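Local coordinates for pectinesterase 1 (Solanum lycopersicum, PDB 1XG2), which demethylates the pectin of plant cell walls, hydrolysing galacturonosyl methyl esters to free carboxylates and methanol, and may prepare fruit cell walls for softening, at residues 162-167 / 310-315; 226-231 / 290-295. All coordinates share one frame; numbering follows the deposited sequence.

Contact 1 of 2, residues 162-167 / 310-315; sequences VFQKCQ and AYVDGL
Strand 160-164 ends at Gln164, where it passes the irregular chain that follows helix 301-304 at Tyr311 and Val312; the backbones stay apart, with 7.6 Å between Gln164 CA and Tyr311 CA, their closest pair of CA atoms. The glutamine side chain spans the gap. Its primary amide grips both polar atoms of one residue: Val312 N donates to Gln164 OE1 at 2.9 Å, almost straight at 176° but tilted out of the carbonyl plane, while Gln164 NE2 donates to Val312 O, also at 2.9 Å, on a lone pair in the carbonyl plane. This two-point pairing fixes the rotation of the amide. An extended chain beyond CG (chi2 174°) carries the amide out to the loop; the glutamine side chain crosses that of Val312 at about a right angle, NE2 lying 3.8 Å from Val312 CB. Beside it, Gln164 OE1 comes within 3.5 Å of Tyr311 CA. Gln164 NE2 also donates to Gln198 OE1 on the neighbouring strand, and the Gln198 amide in turn donates to Gly314 O. A leucine in place of Gln164 would probably leave Val312 N and O without their mates and the loop less firmly held. Lys165, just past the strand, adds a salt bridge to Asp317. The arrangement belongs to the right-handed parallel beta-helix of the pectinesterase domain, the C-terminal section of the longer protein, with the C-terminal tail laid over the outer surface of a parallel sheet.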
loop_
_atom_site.group_PDB
_atom_site.type_symbol
_atom_site.label_atom_id
_atom_site.label_comp_id
_atom_site.label_asym_id
_atom_site.label_seq_id
_atom_site.Cartn_x
_atom_site.Cartn_y
_atom_site.Cartn_z
ATOM N N VAL A 162 1.512 -7.066 6.424
ATOM C CA VAL A 162 1.424 -8.492 6.716
ATOM C C VAL A 162 -0.014 -8.999 6.619
ATOM O O VAL A 162 -0.934 -8.424 7.213
ATOM C CB VAL A 162 1.972 -8.784 8.117
ATOM C CG1 VAL A 162 1.836 -10.263 8.458
ATOM C CG2 VAL A 162 3.429 -8.342 8.188
ATOM N N PHE A 163 -0.186 -10.067 5.850
ATOM C CA PHE A 163 -1.420 -10.844 5.774
ATOM C C PHE A 163 -1.217 -12.088 6.614
ATOM O O PHE A 163 -0.262 -12.842 6.408
ATOM C CB PHE A 163 -1.739 -11.238 4.330
ATOM C CG PHE A 163 -2.017 -10.072 3.441
ATOM C CD1 PHE A 163 -0.975 -9.370 2.860
ATOM C CD2 PHE A 163 -3.325 -9.669 3.181
ATOM C CE1 PHE A 163 -1.227 -8.273 2.064
ATOM C CE2 PHE A 163 -3.581 -8.577 2.381
ATOM C CZ PHE A 163 -2.536 -7.887 1.816
ATOM N N GLN A 164 -2.102 -12.297 7.576
ATOM C CA GLN A 164 -1.997 -13.428 8.467
ATOM C C GLN A 164 -3.322 -14.152 8.566
ATOM O O GLN A 164 -4.332 -13.534 8.853
ATOM C CB GLN A 164 -1.570 -12.934 9.840
ATOM C CG GLN A 164 -0.655 -13.845 10.560
ATOM C CD GLN A 164 -0.164 -13.229 11.849
ATOM O OE1 GLN A 164 -0.960 -12.988 12.753
ATOM N NE2 GLN A 164 1.133 -12.954 11.930
ATOM N N LYS A 165 -3.307 -15.466 8.347
ATOM C CA LYS A 165 -4.521 -16.283 8.407
ATOM C C LYS A 165 -5.644 -15.742 7.509
ATOM O O LYS A 165 -6.820 -15.738 7.875
ATOM C CB LYS A 165 -4.990 -16.452 9.857
ATOM C CG LYS A 165 -3.903 -16.966 10.790
ATOM C CD LYS A 165 -4.121 -18.386 11.237
ATOM C CE LYS A 165 -2.952 -18.898 12.113
ATOM N NZ LYS A 165 -3.124 -18.643 13.591
ATOM N N CYS A 166 -5.251 -15.291 6.324
ATOM C CA CYS A 166 -6.185 -14.886 5.285
ATOM C C CYS A 166 -6.270 -15.964 4.221
ATOM O O CYS A 166 -5.333 -16.729 4.036
ATOM C CB CYS A 166 -5.726 -13.583 4.630
ATOM S SG CYS A 166 -5.737 -12.170 5.770
ATOM N N GLN A 167 -7.393 -16.001 3.515
ATOM C CA GLN A 167 -7.528 -16.825 2.329
ATOM C C GLN A 167 -7.401 -15.893 1.122
ATOM O O GLN A 167 -8.204 -14.981 0.943
ATOM C CB GLN A 167 -8.871 -17.560 2.356
ATOM C CG GLN A 167 -9.045 -18.383 3.622
ATOM C CD GLN A 167 -10.120 -19.459 3.525
ATOM O OE1 GLN A 167 -9.889 -20.534 2.953
ATOM N NE2 GLN A 167 -11.281 -19.187 4.109
ATOM N N ALA A 310 -6.423 -10.601 17.052
ATOM C CA ALA A 310 -5.392 -11.620 17.216
ATOM C C ALA A 310 -4.248 -11.398 16.239
ATOM O O ALA A 310 -4.472 -11.037 15.071
ATOM C CB ALA A 310 -5.969 -13.011 17.009
ATOM N N TYR A 311 -3.025 -11.603 16.723
ATOM C CA TYR A 311 -1.856 -11.653 15.849
ATOM C C TYR A 311 -0.779 -12.539 16.425
ATOM O O TYR A 311 -0.665 -12.690 17.645
ATOM C CB TYR A 311 -1.280 -10.242 15.573
ATOM C CG TYR A 311 -0.727 -9.529 16.795
ATOM C CD1 TYR A 311 -1.571 -8.920 17.721
ATOM C CD2 TYR A 311 0.640 -9.473 17.029
ATOM C CE1 TYR A 311 -1.065 -8.260 18.843
ATOM C CE2 TYR A 311 1.149 -8.830 18.145
ATOM C CZ TYR A 311 0.306 -8.228 19.046
ATOM O OH TYR A 311 0.840 -7.589 20.153
ATOM N N VAL A 312 -0.010 -13.137 15.526
ATOM C CA VAL A 312 1.224 -13.814 15.849
ATOM C C VAL A 312 2.349 -12.838 15.558
ATOM O O VAL A 312 2.467 -12.316 14.449
ATOM C CB VAL A 312 1.386 -15.099 15.015
ATOM C CG1 VAL A 312 2.788 -15.692 15.157
ATOM C CG2 VAL A 312 0.307 -16.111 15.407
ATOM N N ASP A 313 3.197 -12.628 16.560
ATOM C CA ASP A 313 4.283 -11.661 16.495
ATOM C C ASP A 313 5.507 -12.114 15.684
ATOM O O ASP A 313 6.172 -11.298 15.025
ATOM C CB ASP A 313 4.731 -11.344 17.924
ATOM C CG ASP A 313 5.339 -9.987 18.035
ATOM O OD1 ASP A 313 4.632 -8.992 17.781
ATOM O OD2 ASP A 313 6.527 -9.808 18.360
ATOM N N GLY A 314 5.813 -13.405 15.768
ATOM C CA GLY A 314 7.014 -13.979 15.192
ATOM C C GLY A 314 6.747 -14.932 14.039
ATOM O O GLY A 314 5.754 -14.782 13.328
ATOM N N LEU A 315 7.640 -15.913 13.872
ATOM C CA LEU A 315 7.667 -16.788 12.695
ATOM C C LEU A 315 6.684 -17.950 12.675
ATOM O O LEU A 315 6.255 -18.361 11.598
ATOM C CB LEU A 315 9.060 -17.393 12.524
ATOM C CG LEU A 315 10.152 -16.524 11.924
ATOM C CD1 LEU A 315 11.465 -17.300 11.968
ATOM C CD2 LEU A 315 9.821 -16.128 10.494
#

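Contact 2 of 2, residues 226-231 / 290-295; sequences YSRTVV and MPFTVA
A side-chain packing contact round one aromatic ring, largely buried, joins strand 228-232 of the long parallel sheet to the turn that leads into helix 294-297. Phe292 carries it from the turn, its ring set against Val230 and Arg228, two outward-facing residues on the same side of the strand. Val230 CG2 sits over one face of the ring in a CH-pi contact, 3.5 Å from the Phe292 centroid and only 4° off the ring normal, so the methyl is nearly centred on the six carbons. With CG1 anti to the backbone N (chi1 173°), CG2 is the branch of Val230 that meets the ring. On the opposite face, toward the rim, lies CB of Pro291, which leaves the ring between valine and proline. Arg228 comes in at the edge: its CD is near the ring plane, 3.9 Å from Phe292 CE1. The guanidinium plane stands 75° from that of the ring, so the two groups do not stack; NH1 approaches Phe292 CZ at 4.0 Å, and NH2 is hydrogen-bonded to Thr193 O. In this parallel beta-helix, strand 228-232 lies between strands 194-198 and 258-262, and the segment after helix 286-289 folds back across the outside of their sheet. Thr293 is the N-cap of helix 294-297. Its OG1 donates to Met290 O at 2.7 Å, in the carbonyl plane, and the same oxygen accepts Thr293 N at 3.1 Å, a double grip that ties the turn bearing Phe292. The carbonyl oxygen of Phe292 itself accepts a hydrogen bond from Ser196 OG, on strand 194-198.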
loop_
_atom_site.group_PDB
_atom_site.type_symbol
_atom_site.label_atom_id
_atom_site.label_comp_id
_atom_site.label_asym_id
_atom_site.label_seq_id
_atom_site.Cartn_x
_atom_site.Cartn_y
_atom_site.Cartn_z
ATOM N N TYR A 226 12.476 -2.714 -7.132
ATOM C CA TYR A 226 12.815 -3.349 -5.867
ATOM C C TYR A 226 11.626 -4.032 -5.186
ATOM O O TYR A 226 11.536 -4.056 -3.955
ATOM C CB TYR A 226 13.490 -2.329 -4.959
ATOM C CG TYR A 226 14.842 -1.943 -5.511
ATOM C CD1 TYR A 226 14.966 -0.965 -6.485
ATOM C CD2 TYR A 226 15.987 -2.608 -5.104
ATOM C CE1 TYR A 226 16.231 -0.632 -7.020
ATOM C CE2 TYR A 226 17.238 -2.280 -5.624
ATOM C CZ TYR A 226 17.347 -1.297 -6.578
ATOM O OH TYR A 226 18.586 -0.982 -7.088
ATOM N N SER A 227 10.753 -4.632 -6.000
ATOM C CA SER A 227 9.611 -5.419 -5.534
ATOM C C SER A 227 10.072 -6.369 -4.440
ATOM O O SER A 227 11.099 -7.022 -4.578
ATOM C CB SER A 227 9.000 -6.219 -6.698
ATOM O OG SER A 227 7.727 -6.742 -6.384
ATOM N N ARG A 228 9.331 -6.431 -3.344
ATOM C CA ARG A 228 9.742 -7.238 -2.204
ATOM C C ARG A 228 8.552 -7.935 -1.564
ATOM O O ARG A 228 7.704 -7.296 -0.954
ATOM C CB ARG A 228 10.475 -6.392 -1.174
ATOM C CG ARG A 228 10.949 -7.193 0.022
ATOM C CD ARG A 228 12.154 -6.624 0.709
ATOM N NE ARG A 228 11.763 -5.476 1.503
ATOM C CZ ARG A 228 12.259 -5.173 2.690
ATOM N NH1 ARG A 228 13.216 -5.908 3.240
ATOM N NH2 ARG A 228 11.809 -4.103 3.334
ATOM N N THR A 229 8.524 -9.259 -1.707
ATOM C CA THR A 229 7.406 -10.076 -1.312
ATOM C C THR A 229 7.910 -11.404 -0.770
ATOM O O THR A 229 8.802 -12.025 -1.357
ATOM C CB THR A 229 6.504 -10.319 -2.523
ATOM O OG1 THR A 229 6.023 -9.066 -3.030
ATOM C CG2 THR A 229 5.256 -11.104 -2.148
ATOM N N VAL A 230 7.350 -11.831 0.353
ATOM C CA VAL A 230 7.671 -13.122 0.931
ATOM C C VAL A 230 6.401 -13.838 1.310
ATOM O O VAL A 230 5.470 -13.246 1.877
ATOM C CB VAL A 230 8.574 -12.996 2.161
ATOM C CG1 VAL A 230 8.742 -14.340 2.848
ATOM C CG2 VAL A 230 9.911 -12.447 1.755
ATOM N N VAL A 231 6.363 -15.118 0.965
ATOM C CA VAL A 231 5.236 -15.973 1.270
ATOM C C VAL A 231 5.782 -17.070 2.181
ATOM O O VAL A 231 6.662 -17.813 1.768
ATOM C CB VAL A 231 4.651 -16.604 0.005
ATOM C CG1 VAL A 231 3.534 -17.583 0.378
ATOM C CG2 VAL A 231 4.146 -15.522 -0.960
ATOM N N MET A 290 12.770 -13.661 9.361
ATOM C CA MET A 290 12.345 -12.839 10.502
ATOM C C MET A 290 12.005 -11.380 10.158
ATOM O O MET A 290 11.099 -10.816 10.753
ATOM C CB MET A 290 13.382 -12.878 11.637
ATOM C CG MET A 290 12.988 -13.817 12.787
ATOM S SD MET A 290 11.630 -13.206 13.824
ATOM C CE MET A 290 12.343 -11.734 14.452
ATOM N N PRO A 291 12.724 -10.766 9.230
ATOM C CA PRO A 291 12.412 -9.392 8.805
ATOM C C PRO A 291 10.991 -9.185 8.283
ATOM O O PRO A 291 10.535 -8.039 8.221
ATOM C CB PRO A 291 13.415 -9.141 7.688
ATOM C CG PRO A 291 14.537 -10.047 7.990
ATOM C CD PRO A 291 13.912 -11.285 8.530
ATOM N N PHE A 292 10.306 -10.275 7.934
ATOM C CA PHE A 292 8.976 -10.200 7.336
ATOM C C PHE A 292 7.854 -10.528 8.307
ATOM O O PHE A 292 6.705 -10.629 7.907
ATOM C CB PHE A 292 8.958 -11.049 6.063
ATOM C CG PHE A 292 10.030 -10.633 5.088
ATOM C CD1 PHE A 292 9.860 -9.505 4.291
ATOM C CD2 PHE A 292 11.243 -11.293 5.049
ATOM C CE1 PHE A 292 10.860 -9.079 3.425
ATOM C CE2 PHE A 292 12.251 -10.878 4.192
ATOM C CZ PHE A 292 12.063 -9.764 3.372
ATOM N N THR A 293 8.195 -10.622 9.595
ATOM C CA THR A 293 7.211 -10.877 10.645
ATOM C C THR A 293 6.532 -9.588 11.051
ATOM O O THR A 293 6.972 -8.487 10.715
ATOM C CB THR A 293 7.857 -11.516 11.893
ATOM O OG1 THR A 293 8.903 -10.672 12.386
ATOM C CG2 THR A 293 8.532 -12.824 11.560
ATOM N N VAL A 294 5.440 -9.727 11.773
ATOM C CA VAL A 294 4.692 -8.582 12.282
ATOM C C VAL A 294 5.607 -7.685 13.117
ATOM O O VAL A 294 5.577 -6.462 12.997
ATOM C CB VAL A 294 3.514 -9.051 13.114
ATOM C CG1 VAL A 294 2.975 -7.947 14.019
ATOM C CG2 VAL A 294 2.426 -9.598 12.224
ATOM N N ALA A 295 6.420 -8.319 13.957
ATOM C CA ALA A 295 7.338 -7.601 14.830
ATOM C C ALA A 295 8.313 -6.713 14.044
ATOM O O ALA A 295 8.535 -5.566 14.405
ATOM C CB ALA A 295 8.101 -8.589 15.693
#

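How the contacts relate
Both contacts lay the C-terminal part of the chain on the same parallel sheet, on strands 160-164 and 228-232, which strand 194-198 separates. Contact 2 is the more buried and is nested, along the chain, inside the loop closed by contact 1. It sets a phenyl ring against a valine methyl and the arm of an arginine, with no hydrogen bond across; contact 1, only partly buried, works through a side-chain amide pairing with backbone. Their centres lie about 12 Å apart and they meet directly: Asp313 O probably accepts a hydrogen bond from Ala295 N at 3.2 Å, and Val294 CG2 packs against Gln164 NE2 and Val312 O.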